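Local atomic coordinates of protein MJ1225 (Methanocaldococcus jannaschii, PDB entry 3KH5), a protein that binds AMP and ADP, carries four CBS motifs and is a putative archaeal homologue of the gamma subunit of AMP-activated protein kinase. Residues A[247-252]-A[270-275]; A[108-113]-A[129-134]. All blocks are in the same frame, centred on the assembly; numbering follows the deposited sequence.

Overall arrangement
Going along the chain from the N terminus, contact 2 comes first: helix 103-112 is followed by strands 117-121 and 127-132, and the packing of 108-113 on 129-134 closes this loop within the second CBS motif. Contact 1 does the same in the fourth motif, where helix 242-252, strands 256-260 and 266-271 and the short helix 272-275 come together. The two loops lie in series, neither nesting nor crossing, yet their centres are about 14 Å apart and they touch. Glu272 OE2 forms a salt bridge with Arg134 NE at 2.6 Å, while Lys273 NZ lies 2.8 Å from Phe110 O, a probable hydrogen bond, so the second and fourth motifs are joined side by side.

Contact 1 of 2, residues A[247-252]-A[270-275]; sequences EIMVTN and ITEKDV. With ADP (adenosine-5'-diphosphate), chain E.
Met249 reaches from its helix straight into the turn where strand 266-271 gives way to helix 272-275. Its CG stands opposite the carbonyl carbon across the first side-chain bond (chi1 -65°) and the chain runs extended from there, which carries the methyl group to the backbone of the turn. Met249 CE comes to rest 3.6 Å from Ile270 O and 3.7 Å from Thr271 C, so the end of the side chain packs on main chain as much as on side chains. Farther back, the sulfur lies alongside two side chains that point back against it: Glu272 offers CG, 3.8 Å from Met249 SD, and Val275 offers CG2. The contact is apolar and buried.

Only the aliphatic part of Glu272 belongs to this packing; its carboxylate goes to Arg134. On the far side of the turn the same segment holds the nucleotide. Thr271, the N-cap residue, gives its hydroxyl OG1 to O1A of ADP (chain E) at 3.0 Å, and Asp274 takes the ribose of this ADP with both oxygens, Asp274 OD1 accepting from the ribose O3' (2.6 Å) and Asp274 OD2 from the ribose O2' (2.5 Å). Asp274 OD2 also receives Thr271 N on its anti side, somewhat out of the carboxylate plane, which ties the carboxylate to the start of the helix. This threonine and aspartate pair, gripping phosphate and ribose, is the familiar nucleotide-binding signature of CBS motifs.

Around the contact, Ile270 bonds through its backbone to Leu257 of strand 256-260, and Met249 touches the side chain of that same leucine. Helix 133-140 of the second motif packs through Ile137 on Val250, Glu272 and Val275.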
loop_
_atom_site.group_PDB
_atom_site.type_symbol
_atom_site.label_atom_id
_atom_site.label_comp_id
_atom_site.label_asym_id
_atom_site.label_seq_id
_atom_site.Cartn_x
_atom_site.Cartn_y
_atom_site.Cartn_z
ATOM N N GLU A 247 15.137 -5.369 9.397
ATOM C CA GLU A 247 16.144 -4.449 8.871
ATOM C C GLU A 247 16.104 -4.349 7.344
ATOM O O GLU A 247 16.215 -3.254 6.788
ATOM C CB GLU A 247 17.537 -4.860 9.342
ATOM C CG GLU A 247 18.657 -3.923 8.901
ATOM C CD GLU A 247 20.009 -4.339 9.448
ATOM O OE1 GLU A 247 20.767 -3.450 9.888
ATOM O OE2 GLU A 247 20.311 -5.554 9.455
ATOM N N ILE A 248 15.952 -5.494 6.677
ATOM C CA ILE A 248 15.802 -5.523 5.221
ATOM C C ILE A 248 14.617 -4.665 4.754
ATOM O O ILE A 248 14.758 -3.886 3.813
ATOM C CB ILE A 248 15.703 -6.976 4.684
ATOM C CG1 ILE A 248 17.094 -7.628 4.700
ATOM C CG2 ILE A 248 15.152 -7.002 3.251
ATOM C CD1 ILE A 248 17.050 -9.142 4.852
ATOM N N MET A 249 13.470 -4.794 5.423
ATOM C CA MET A 249 12.263 -4.027 5.070
ATOM C C MET A 249 12.495 -2.524 5.162
ATOM O O MET A 249 12.225 -1.770 4.223
ATOM C CB MET A 249 11.098 -4.406 5.994
ATOM C CG MET A 249 10.611 -5.840 5.866
ATOM S SD MET A 249 9.448 -6.273 7.175
ATOM C CE MET A 249 8.877 -7.872 6.604
ATOM N N VAL A 250 13.020 -2.116 6.307
ATOM C CA VAL A 250 13.157 -0.727 6.682
ATOM C C VAL A 250 14.259 0.012 5.892
ATOM O O VAL A 250 14.140 1.215 5.631
ATOM C CB VAL A 250 13.339 -0.673 8.226
ATOM C CG1 VAL A 250 14.420 0.394 8.692
ATOM C CG2 VAL A 250 12.000 -0.464 8.941
ATOM N N THR A 251 15.305 -0.704 5.485
ATOM C CA THR A 251 16.381 -0.099 4.689
ATOM C C THR A 251 16.094 -0.142 3.190
ATOM O O THR A 251 16.848 0.423 2.392
ATOM C CB THR A 251 17.742 -0.769 4.945
ATOM O OG1 THR A 251 17.671 -2.156 4.589
ATOM C CG2 THR A 251 18.149 -0.627 6.411
ATOM N N ASN A 252 15.004 -0.806 2.814
ATOM C CA ASN A 252 14.624 -0.925 1.410
ATOM C C ASN A 252 13.230 -0.399 1.069
ATOM O O ASN A 252 12.792 -0.494 -0.085
ATOM C CB ASN A 252 14.754 -2.381 0.970
ATOM C CG ASN A 252 16.193 -2.800 0.788
ATOM O OD1 ASN A 252 16.847 -2.385 -0.167
ATOM N ND2 ASN A 252 16.696 -3.635 1.696
ATOM N N ILE A 270 5.552 -12.642 5.199
ATOM C CA ILE A 270 5.717 -11.857 6.415
ATOM C C ILE A 270 5.777 -10.382 6.037
ATOM O O ILE A 270 6.423 -10.011 5.057
ATOM C CB ILE A 270 6.957 -12.314 7.232
ATOM C CG1 ILE A 270 7.110 -11.484 8.517
ATOM C CG2 ILE A 270 8.230 -12.300 6.363
ATOM C CD1 ILE A 270 7.915 -12.169 9.611
ATOM N N THR A 271 5.080 -9.549 6.801
ATOM C CA THR A 271 5.019 -8.138 6.481
ATOM C C THR A 271 5.394 -7.316 7.695
ATOM O O THR A 271 5.567 -7.848 8.799
ATOM C CB THR A 271 3.609 -7.708 6.001
ATOM O OG1 THR A 271 2.696 -7.721 7.107
ATOM C CG2 THR A 271 3.089 -8.616 4.883
ATOM N N GLU A 272 5.497 -6.009 7.488
ATOM C CA GLU A 272 5.777 -5.068 8.560
ATOM C C GLU A 272 4.785 -5.162 9.712
ATOM O O GLU A 272 5.176 -4.996 10.866
ATOM C CB GLU A 272 5.806 -3.644 8.019
ATOM C CG GLU A 272 7.024 -3.357 7.168
ATOM C CD GLU A 272 6.994 -1.980 6.539
ATOM O OE1 GLU A 272 5.938 -1.575 6.008
ATOM O OE2 GLU A 272 8.043 -1.308 6.563
ATOM N N LYS A 273 3.509 -5.418 9.411
ATOM C CA LYS A 273 2.516 -5.572 10.475
ATOM C C LYS A 273 2.843 -6.785 11.341
ATOM O O LYS A 273 2.713 -6.728 12.565
ATOM C CB LYS A 273 1.085 -5.673 9.936
ATOM C CG LYS A 273 0.018 -5.421 11.015
ATOM C CD LYS A 273 -1.409 -5.617 10.506
ATOM C CE LYS A 273 -1.747 -4.686 9.344
ATOM N NZ LYS A 273 -1.574 -3.246 9.683
ATOM N N ASP A 274 3.275 -7.870 10.699
ATOM C CA ASP A 274 3.691 -9.086 11.402
ATOM C C ASP A 274 4.901 -8.864 12.294
ATOM O O ASP A 274 4.965 -9.406 13.399
ATOM C CB ASP A 274 4.044 -10.190 10.412
ATOM C CG ASP A 274 2.860 -10.646 9.605
ATOM O OD1 ASP A 274 1.755 -10.760 10.176
ATOM O OD2 ASP A 274 3.045 -10.903 8.398
ATOM N N VAL A 275 5.874 -8.106 11.789
ATOM C CA VAL A 275 7.059 -7.736 12.564
ATOM C C VAL A 275 6.636 -7.026 13.843
ATOM O O VAL A 275 7.152 -7.321 14.921
ATOM C CB VAL A 275 8.040 -6.839 11.751
ATOM C CG1 VAL A 275 9.150 -6.279 12.641
ATOM C CG2 VAL A 275 8.642 -7.620 10.596
HETATM P PB ADP E . 0.180 -5.749 2.723
HETATM O O1B ADP E . 1.382 -4.880 2.812
HETATM O O2B ADP E . 0.286 -6.838 1.489
HETATM O O3B ADP E . -1.196 -4.939 2.461
HETATM P PA ADP E . -0.457 -6.094 5.510
HETATM O O1A ADP E . 0.625 -5.602 6.397
HETATM O O2A ADP E . -1.659 -5.043 5.284
HETATM O O3A ADP E . 0.045 -6.611 4.061
HETATM O "O5'" ADP E . -1.035 -7.482 6.030
HETATM C "C5'" ADP E . -1.823 -7.636 7.225
HETATM C "C4'" ADP E . -1.806 -9.152 7.558
HETATM O "O4'" ADP E . -2.215 -9.877 6.353
HETATM C "C3'" ADP E . -0.400 -9.660 7.928
HETATM O "O3'" ADP E . -0.509 -10.691 8.916
HETATM C "C2'" ADP E . 0.139 -10.234 6.614
HETATM O "O2'" ADP E . 1.072 -11.304 6.847
HETATM C "C1'" ADP E . -1.133 -10.753 5.923
HETATM N N9 ADP E . -0.966 -10.740 4.426
HETATM C C8 ADP E . -0.416 -9.775 3.680
HETATM N N7 ADP E . -0.437 -10.129 2.393
HETATM C C5 ADP E . -1.000 -11.326 2.310
HETATM C C6 ADP E . -1.290 -12.183 1.251
HETATM N N6 ADP E . -0.986 -11.849 -0.003
HETATM N N1 ADP E . -1.887 -13.356 1.520
HETATM C C2 ADP E . -2.191 -13.697 2.768
HETATM N N3 ADP E . -1.929 -12.899 3.797
HETATM C C4 ADP E . -1.336 -11.712 3.600
#

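Contact 2 of 2, residues A[108-113]-A[129-134]; sequences ETFLTK and SLITER. With ADP (adenosine-5'-diphosphate), chain B.
Phe110 lays one face of its ring over the aliphatic part of Glu133. Glu133 CG sits 3.9 Å from the centroid of the Phe110 ring and 27° off its normal, a CH-pi contact displaced toward one rim, where Phe110 CD2 is 3.5 Å from Glu133 CG. The Glu133 chain runs antiparallel to the Phe110 side chain, its carboxylate turned steeply to the ring (70°). A first torsion of -66° sets the phenyl group beside the backbone N and sends it from the helix onto the strand end: Phe110 CZ lies 3.6 Å from Ile131 O, which meets the ring at its edge, and 4.0 Å from Ile131 CG2. Trimming the ring back to an alanine here would probably leave Ile131 and the aliphatic part of Glu133 without the ring they pack against.

At the strand end, Thr132, the N-cap residue, donates OG1 to O2A of ADP (chain B) at 2.8 Å. Arg134, its chain bent at chi3, turns back over the alpha phosphate, with O2A of the same ADP above one face of the guanidinium; Arg134 NH1 makes a weak, strongly bent bond to O1A of ADP (chain B) at 2.6 Å. Helix 103-112 thus packs behind the strand-to-helix turn that lines the nucleotide site, as expected of a CBS motif.

Beyond the apolar overlap the buried Glu133 carboxylate is met by Lys273 of the fourth motif, whose NZ forms a salt bridge with OE1. On the nucleotide side, the guanidinium of Arg134, lying over the alpha phosphate, would partly offset its negative charge.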
loop_
_atom_site.group_PDB
_atom_site.type_symbol
_atom_site.label_atom_id
_atom_site.label_comp_id
_atom_site.label_asym_id
_atom_site.label_seq_id
_atom_site.Cartn_x
_atom_site.Cartn_y
_atom_site.Cartn_z
ATOM N N GLU A 108 -0.947 -0.627 18.613
ATOM C CA GLU A 108 -2.261 -1.257 18.744
ATOM C C GLU A 108 -3.189 -0.867 17.589
ATOM O O GLU A 108 -3.986 -1.685 17.125
ATOM C CB GLU A 108 -2.905 -0.913 20.087
ATOM C CG GLU A 108 -4.130 -1.760 20.415
ATOM C CD GLU A 108 -4.784 -1.378 21.731
ATOM O OE1 GLU A 108 -5.185 -2.295 22.478
ATOM O OE2 GLU A 108 -4.896 -0.168 22.025
ATOM N N THR A 109 -3.077 0.381 17.138
ATOM C CA THR A 109 -3.866 0.882 16.016
ATOM C C THR A 109 -3.514 0.122 14.739
ATOM O O THR A 109 -4.404 -0.370 14.045
ATOM C CB THR A 109 -3.660 2.403 15.821
ATOM O OG1 THR A 109 -4.161 3.101 16.966
ATOM C CG2 THR A 109 -4.388 2.909 14.581
ATOM N N PHE A 110 -2.218 0.013 14.449
ATOM C CA PHE A 110 -1.753 -0.692 13.255
ATOM C C PHE A 110 -2.158 -2.163 13.276
ATOM O O PHE A 110 -2.555 -2.725 12.252
ATOM C CB PHE A 110 -0.229 -0.595 13.118
ATOM C CG PHE A 110 0.284 0.796 12.860
ATOM C CD1 PHE A 110 -0.480 1.727 12.161
ATOM C CD2 PHE A 110 1.556 1.165 13.292
ATOM C CE1 PHE A 110 0.005 3.007 11.920
ATOM C CE2 PHE A 110 2.053 2.441 13.049
ATOM C CZ PHE A 110 1.276 3.363 12.363
ATOM N N LEU A 111 -2.056 -2.773 14.456
ATOM C CA LEU A 111 -2.316 -4.200 14.630
ATOM C C LEU A 111 -3.798 -4.592 14.631
ATOM O O LEU A 111 -4.142 -5.696 14.200
ATOM C CB LEU A 111 -1.655 -4.700 15.921
ATOM C CG LEU A 111 -0.244 -5.304 15.923
ATOM C CD1 LEU A 111 0.734 -4.567 15.010
ATOM C CD2 LEU A 111 0.282 -5.358 17.351
ATOM N N THR A 112 -4.674 -3.715 15.115
ATOM C CA THR A 112 -6.086 -4.095 15.275
ATOM C C THR A 112 -7.030 -3.408 14.300
ATOM O O THR A 112 -8.155 -3.869 14.087
ATOM C CB THR A 112 -6.604 -3.854 16.710
ATOM O OG1 THR A 112 -6.596 -2.452 16.996
ATOM C CG2 THR A 112 -5.751 -4.586 17.730
ATOM N N LYS A 113 -6.575 -2.303 13.714
ATOM C CA LYS A 113 -7.408 -1.542 12.787
ATOM C C LYS A 113 -6.990 -1.672 11.317
ATOM O O LYS A 113 -7.454 -0.898 10.482
ATOM C CB LYS A 113 -7.479 -0.058 13.189
ATOM C CG LYS A 113 -7.865 0.217 14.649
ATOM C CD LYS A 113 -9.261 -0.286 15.006
ATOM C CE LYS A 113 -9.464 -0.243 16.513
ATOM N NZ LYS A 113 -10.796 -0.759 16.935
ATOM N N SER A 129 1.419 15.652 11.582
ATOM C CA SER A 129 2.413 14.772 10.980
ATOM C C SER A 129 1.740 13.489 10.492
ATOM O O SER A 129 0.535 13.472 10.228
ATOM C CB SER A 129 3.516 14.445 11.995
ATOM O OG SER A 129 4.633 13.852 11.352
ATOM N N LEU A 130 2.529 12.423 10.379
ATOM C CA LEU A 130 2.053 11.102 9.984
ATOM C C LEU A 130 3.062 10.065 10.457
ATOM O O LEU A 130 4.273 10.291 10.396
ATOM C CB LEU A 130 1.889 11.007 8.465
ATOM C CG LEU A 130 1.358 9.681 7.904
ATOM C CD1 LEU A 130 -0.062 9.851 7.383
ATOM C CD2 LEU A 130 2.263 9.217 6.782
ATOM N N ILE A 131 2.553 8.934 10.936
ATOM C CA ILE A 131 3.385 7.805 11.353
ATOM C C ILE A 131 2.948 6.545 10.601
ATOM O O ILE A 131 1.756 6.329 10.379
ATOM C CB ILE A 131 3.320 7.582 12.894
ATOM C CG1 ILE A 131 4.320 6.517 13.364
ATOM C CG2 ILE A 131 1.912 7.233 13.359
ATOM C CD1 ILE A 131 5.626 7.084 13.872
ATOM N N THR A 132 3.918 5.726 10.203
ATOM C CA THR A 132 3.630 4.475 9.512
ATOM C C THR A 132 4.307 3.351 10.278
ATOM O O THR A 132 5.104 3.608 11.186
ATOM C CB THR A 132 4.170 4.478 8.069
ATOM O OG1 THR A 132 5.603 4.449 8.094
ATOM C CG2 THR A 132 3.699 5.713 7.302
ATOM N N GLU A 133 3.992 2.111 9.911
ATOM C CA GLU A 133 4.601 0.931 10.531
ATOM C C GLU A 133 6.130 0.898 10.384
ATOM O O GLU A 133 6.837 0.537 11.330
ATOM C CB GLU A 133 3.981 -0.347 9.966
ATOM C CG GLU A 133 2.516 -0.544 10.336
ATOM C CD GLU A 133 1.873 -1.690 9.581
ATOM O OE1 GLU A 133 1.160 -2.493 10.218
ATOM O OE2 GLU A 133 2.086 -1.790 8.353
ATOM N N ARG A 134 6.624 1.289 9.206
ATOM C CA ARG A 134 8.065 1.375 8.929
ATOM C C ARG A 134 8.767 2.339 9.890
ATOM O O ARG A 134 9.847 2.032 10.396
ATOM C CB ARG A 134 8.317 1.797 7.469
ATOM C CG ARG A 134 9.764 1.599 6.972
ATOM C CD ARG A 134 9.872 1.434 5.442
ATOM N NE ARG A 134 8.858 0.521 4.909
ATOM C CZ ARG A 134 8.072 0.767 3.861
ATOM N NH1 ARG A 134 8.197 1.902 3.171
ATOM N NH2 ARG A 134 7.173 -0.140 3.485
HETATM P PB ADP B . 3.011 4.111 2.395
HETATM O O1B ADP B . 3.599 5.113 1.477
HETATM O O2B ADP B . 3.139 2.606 1.800
HETATM O O3B ADP B . 1.438 4.309 2.614
HETATM P PA ADP B . 5.092 3.305 4.036
HETATM O O1A ADP B . 5.873 2.974 2.801
HETATM O O2A ADP B . 5.880 3.593 5.447
HETATM O O3A ADP B . 3.678 4.111 3.859
HETATM O "O5'" ADP B . 5.588 4.863 3.810
HETATM C "C5'" ADP B . 6.765 5.291 3.053
HETATM C "C4'" ADP B . 7.703 6.226 3.876
HETATM O "O4'" ADP B . 7.533 7.651 3.589
HETATM C "C3'" ADP B . 7.407 6.024 5.365
HETATM O "O3'" ADP B . 8.637 5.849 6.098
HETATM C "C2'" ADP B . 6.671 7.281 5.819
HETATM O "O2'" ADP B . 7.340 7.769 6.984
HETATM C "C1'" ADP B . 6.801 8.305 4.676
HETATM N N9 ADP B . 5.510 8.855 4.094
HETATM C C8 ADP B . 4.440 8.149 3.715
HETATM N N7 ADP B . 3.503 8.972 3.239
HETATM C C5 ADP B . 3.973 10.214 3.306
HETATM C C6 ADP B . 3.463 11.467 2.962
HETATM N N6 ADP B . 2.242 11.585 2.442
HETATM N N1 ADP B . 4.223 12.560 3.165
HETATM C C2 ADP B . 5.440 12.457 3.687
HETATM N N3 ADP B . 5.953 11.277 4.023
HETATM C C4 ADP B . 5.248 10.142 3.850
#